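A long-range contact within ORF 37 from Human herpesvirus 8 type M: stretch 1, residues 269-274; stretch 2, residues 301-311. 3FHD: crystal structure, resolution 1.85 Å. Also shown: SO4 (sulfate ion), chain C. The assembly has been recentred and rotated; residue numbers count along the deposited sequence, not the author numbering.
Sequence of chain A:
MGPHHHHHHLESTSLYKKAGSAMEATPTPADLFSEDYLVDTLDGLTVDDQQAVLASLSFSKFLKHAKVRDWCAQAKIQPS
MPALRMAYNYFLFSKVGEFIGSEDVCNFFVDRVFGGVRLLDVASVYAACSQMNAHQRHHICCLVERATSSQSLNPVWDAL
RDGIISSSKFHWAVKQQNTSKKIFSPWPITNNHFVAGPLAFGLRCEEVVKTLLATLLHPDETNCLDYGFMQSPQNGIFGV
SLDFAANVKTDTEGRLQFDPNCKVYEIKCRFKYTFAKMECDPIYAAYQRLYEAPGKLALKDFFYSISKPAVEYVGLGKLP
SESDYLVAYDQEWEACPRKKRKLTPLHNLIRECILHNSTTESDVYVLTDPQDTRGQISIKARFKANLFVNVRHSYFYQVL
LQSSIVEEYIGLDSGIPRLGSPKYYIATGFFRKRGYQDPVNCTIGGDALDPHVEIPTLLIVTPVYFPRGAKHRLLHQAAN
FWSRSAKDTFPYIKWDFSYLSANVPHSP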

# COMPACT_ATOMS: atom_id res chain seq x y z
N CYS A 269 1.20 -1.14 13.05
CA CYS A 269 1.36 -1.64 14.42
C CYS A 269 2.17 -0.64 15.22
O CYS A 269 3.09 -0.01 14.67
CB CYS A 269 2.01 -3.02 14.42
SG CYS A 269 1.15 -4.22 13.42
N ARG A 270 1.80 -0.45 16.49
CA ARG A 270 2.47 0.55 17.34
C ARG A 270 3.45 -0.08 18.31
O ARG A 270 3.10 -0.32 19.45
CB ARG A 270 1.42 1.29 18.16
CG ARG A 270 0.32 1.89 17.34
CD ARG A 270 0.69 3.28 17.01
NE ARG A 270 1.74 3.26 16.01
CZ ARG A 270 2.45 4.31 15.65
NH1 ARG A 270 2.23 5.48 16.22
NH2 ARG A 270 3.37 4.18 14.70
N PHE A 271 4.68 -0.32 17.87
CA PHE A 271 5.61 -1.05 18.71
C PHE A 271 6.09 -0.28 19.95
O PHE A 271 6.51 -0.90 20.93
CB PHE A 271 6.75 -1.61 17.90
CG PHE A 271 6.29 -2.65 16.90
CD1 PHE A 271 5.41 -3.68 17.29
CD2 PHE A 271 6.73 -2.60 15.58
CE1 PHE A 271 4.99 -4.63 16.38
CE2 PHE A 271 6.31 -3.55 14.65
CZ PHE A 271 5.44 -4.58 15.06
N LYS A 272 5.97 1.05 19.94
CA LYS A 272 6.38 1.84 21.13
C LYS A 272 5.53 1.50 22.35
O LYS A 272 5.92 1.81 23.46
CB LYS A 272 6.22 3.36 20.91
CG LYS A 272 7.16 4.05 19.93
CD LYS A 272 6.80 5.58 19.82
CE LYS A 272 5.37 5.82 19.25
NZ LYS A 272 5.07 7.26 18.81
N TYR A 273 4.36 0.90 22.12
CA TYR A 273 3.40 0.63 23.19
C TYR A 273 3.40 -0.84 23.63
O TYR A 273 2.59 -1.24 24.46
CB TYR A 273 1.98 1.02 22.76
CG TYR A 273 1.71 2.51 22.77
CD1 TYR A 273 1.34 3.17 23.95
CD2 TYR A 273 1.78 3.26 21.60
CE1 TYR A 273 1.08 4.53 23.97
CE2 TYR A 273 1.54 4.62 21.61
CZ TYR A 273 1.19 5.26 22.80
OH TYR A 273 0.94 6.61 22.81
N THR A 274 4.29 -1.65 23.07
CA THR A 274 4.43 -3.05 23.48
C THR A 274 4.89 -3.10 24.96
O THR A 274 5.84 -2.43 25.35
CB THR A 274 5.39 -3.81 22.53
OG1 THR A 274 4.88 -3.75 21.19
CG2 THR A 274 5.54 -5.30 22.94
N ASP A 301 -5.00 7.82 29.22
CA ASP A 301 -3.93 7.46 30.14
C ASP A 301 -2.99 6.41 29.55
O ASP A 301 -1.76 6.44 29.79
CB ASP A 301 -4.51 6.98 31.48
N PHE A 302 -3.56 5.49 28.76
CA PHE A 302 -2.78 4.51 28.03
C PHE A 302 -1.92 5.20 26.97
O PHE A 302 -0.70 4.98 26.90
CB PHE A 302 -3.70 3.44 27.41
CG PHE A 302 -2.99 2.47 26.52
CD1 PHE A 302 -2.20 1.45 27.06
CD2 PHE A 302 -3.11 2.56 25.13
CE1 PHE A 302 -1.53 0.55 26.24
CE2 PHE A 302 -2.43 1.66 24.29
CZ PHE A 302 -1.64 0.65 24.86
N PHE A 303 -2.52 6.07 26.17
CA PHE A 303 -1.75 6.79 25.15
C PHE A 303 -0.58 7.58 25.75
O PHE A 303 0.54 7.52 25.22
CB PHE A 303 -2.65 7.70 24.30
CG PHE A 303 -3.30 6.99 23.15
CD1 PHE A 303 -2.54 6.29 22.22
CD2 PHE A 303 -4.68 7.02 22.99
CE1 PHE A 303 -3.13 5.64 21.15
CE2 PHE A 303 -5.28 6.37 21.92
CZ PHE A 303 -4.50 5.67 21.00
N TYR A 304 -0.85 8.27 26.85
CA TYR A 304 0.16 9.10 27.49
C TYR A 304 0.92 8.37 28.59
O TYR A 304 1.34 8.99 29.57
CB TYR A 304 -0.45 10.41 28.03
CG TYR A 304 -1.16 11.26 26.97
CD1 TYR A 304 -0.70 11.33 25.65
CD2 TYR A 304 -2.30 12.00 27.29
CE1 TYR A 304 -1.35 12.10 24.68
CE2 TYR A 304 -2.95 12.78 26.34
CZ TYR A 304 -2.48 12.84 25.04
OH TYR A 304 -3.14 13.62 24.11
N SER A 305 1.11 7.05 28.44
CA SER A 305 1.96 6.29 29.35
C SER A 305 3.40 6.17 28.80
O SER A 305 4.28 5.59 29.44
CB SER A 305 1.35 4.92 29.66
OG SER A 305 1.27 4.12 28.49
N ILE A 306 3.62 6.74 27.61
CA ILE A 306 4.96 6.79 26.97
C ILE A 306 5.37 8.24 26.62
O ILE A 306 4.53 9.14 26.53
CB ILE A 306 5.07 5.88 25.71
CG1 ILE A 306 4.17 6.38 24.57
CG2 ILE A 306 4.80 4.40 26.04
CD1 ILE A 306 4.54 5.82 23.24
N SER A 307 6.67 8.46 26.38
CA SER A 307 7.22 9.81 26.14
C SER A 307 6.95 10.40 24.75
O SER A 307 6.98 11.63 24.58
CB SER A 307 8.73 9.85 26.43
OG SER A 307 9.43 9.11 25.45
N LYS A 308 6.70 9.54 23.76
CA LYS A 308 6.32 10.02 22.43
C LYS A 308 4.93 9.50 22.04
O LYS A 308 4.82 8.54 21.24
CB LYS A 308 7.37 9.64 21.37
CG LYS A 308 8.70 10.39 21.50
CD LYS A 308 8.59 11.81 21.01
CE LYS A 308 9.93 12.54 21.01
NZ LYS A 308 9.93 13.60 19.95
N PRO A 309 3.86 10.14 22.57
CA PRO A 309 2.49 9.64 22.41
C PRO A 309 2.00 9.64 20.96
O PRO A 309 2.40 10.51 20.16
CB PRO A 309 1.66 10.63 23.24
CG PRO A 309 2.64 11.30 24.13
CD PRO A 309 3.90 11.38 23.35
N ALA A 310 1.13 8.69 20.63
CA ALA A 310 0.65 8.52 19.27
C ALA A 310 -0.51 9.48 18.94
O ALA A 310 -0.94 9.55 17.79
CB ALA A 310 0.25 7.06 19.00
N VAL A 311 -1.00 10.21 19.94
CA VAL A 311 -2.10 11.15 19.76
C VAL A 311 -1.61 12.57 20.06
O VAL A 311 -0.87 12.78 21.05
CB VAL A 311 -3.29 10.81 20.70
CG1 VAL A 311 -4.33 11.90 20.68
CG2 VAL A 311 -3.90 9.45 20.33
S SO4 C . 6.05 2.56 16.62
O1 SO4 C . 7.36 2.25 17.22
O2 SO4 C . 5.06 2.85 17.66
O3 SO4 C . 6.22 3.75 15.79
O4 SO4 C . 5.65 1.43 15.78

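The contact centres on the hydroxyl of Tyr-273. Tyr-273 OH donates a hydrogen bond to Phe-303 O at 2.6 Å. The same oxygen accepts one from the backbone: Ala-310 N lies 3.0 Å from Tyr-273 OH, with an N-H...O angle of 157°. One hydroxyl therefore acts as both donor and acceptor. It ties the last helical residue of the second stretch, Phe-303, to the loop seven residues further on. Tyr-304, next in sequence, is the first residue to leave helical phi/psi, so the carbonyl of Phe-303 sits where the helix gives way to loop. Tyr-273 is buried, and these two bonds satisfy its polar end inside the contact.

A third hydrogen bond lies at the exposed side. Lys-272 NZ donates to Lys-308 O at 2.8 Å. The acceptor is a main-chain carbonyl, so the two lysine ammonium groups need not meet. The CA-to-CB bond of Lys-308 points sideways, and the end of its side chain leads off from the first stretch. Lys-272 NZ also has a hydrogen-bonding partner elsewhere in the structure.

All three bonds across the contact use a side chain of the first stretch and the backbone of the second. Their partners, Phe-303, Lys-308 and Ala-310, span much of the second stretch. Within that stretch, Ser-305 OG donates to Phe-302 O at 2.7 Å, and Ser-305 N donates to the same carbonyl oxygen, Phe-302 O, at 3.2 Å. Both bonds link the turn after the helix back to its end.

Packing surrounds the Tyr-273 ring. Ile-306 CD1 lies over one face, 3.7 Å from the ring centroid and 22° off the normal. This is a CH-pi contact, and its closest approach is 3.4 Å, from Ile-306 CD1 to Tyr-273 CZ. The same methyl reaches the aliphatic part of the neighbouring lysine, with Ile-306 CD1 3.8 Å from Lys-272 CB.

Two phenylalanines meet the tyrosine in different ways. The Phe-302 ring is near parallel to that of Tyr-273, with planes at 30°. The rings are slid apart and barely overlap; their centroids are 5.3 Å apart, and the closest side-chain atoms are Tyr-273 CD1 and Phe-302 CZ at 4.0 Å. Phe-303 instead turns its edge toward the tyrosine face in an offset arrangement, with planes at 83°. Here Tyr-273 CZ is 3.9 Å from Phe-303 CD1.

Ala-310 adds a small apolar contact at the tyrosine edge, where its CB is 3.8 Å from Tyr-273 CE2. The same methyl is near the plane of the Arg-270 guanidinium, with Ala-310 CB 3.8 Å from Arg-270 NH1.

A sulfate, probably from the crystallisation liquor, lies beside the first stretch. Phe-271 N donates to SO4 O4 at 2.9 Å, and Lys-272 N donates to SO4 O2 at 3.0 Å. SO4 O2 also lies over one face of the Arg-270 guanidinium.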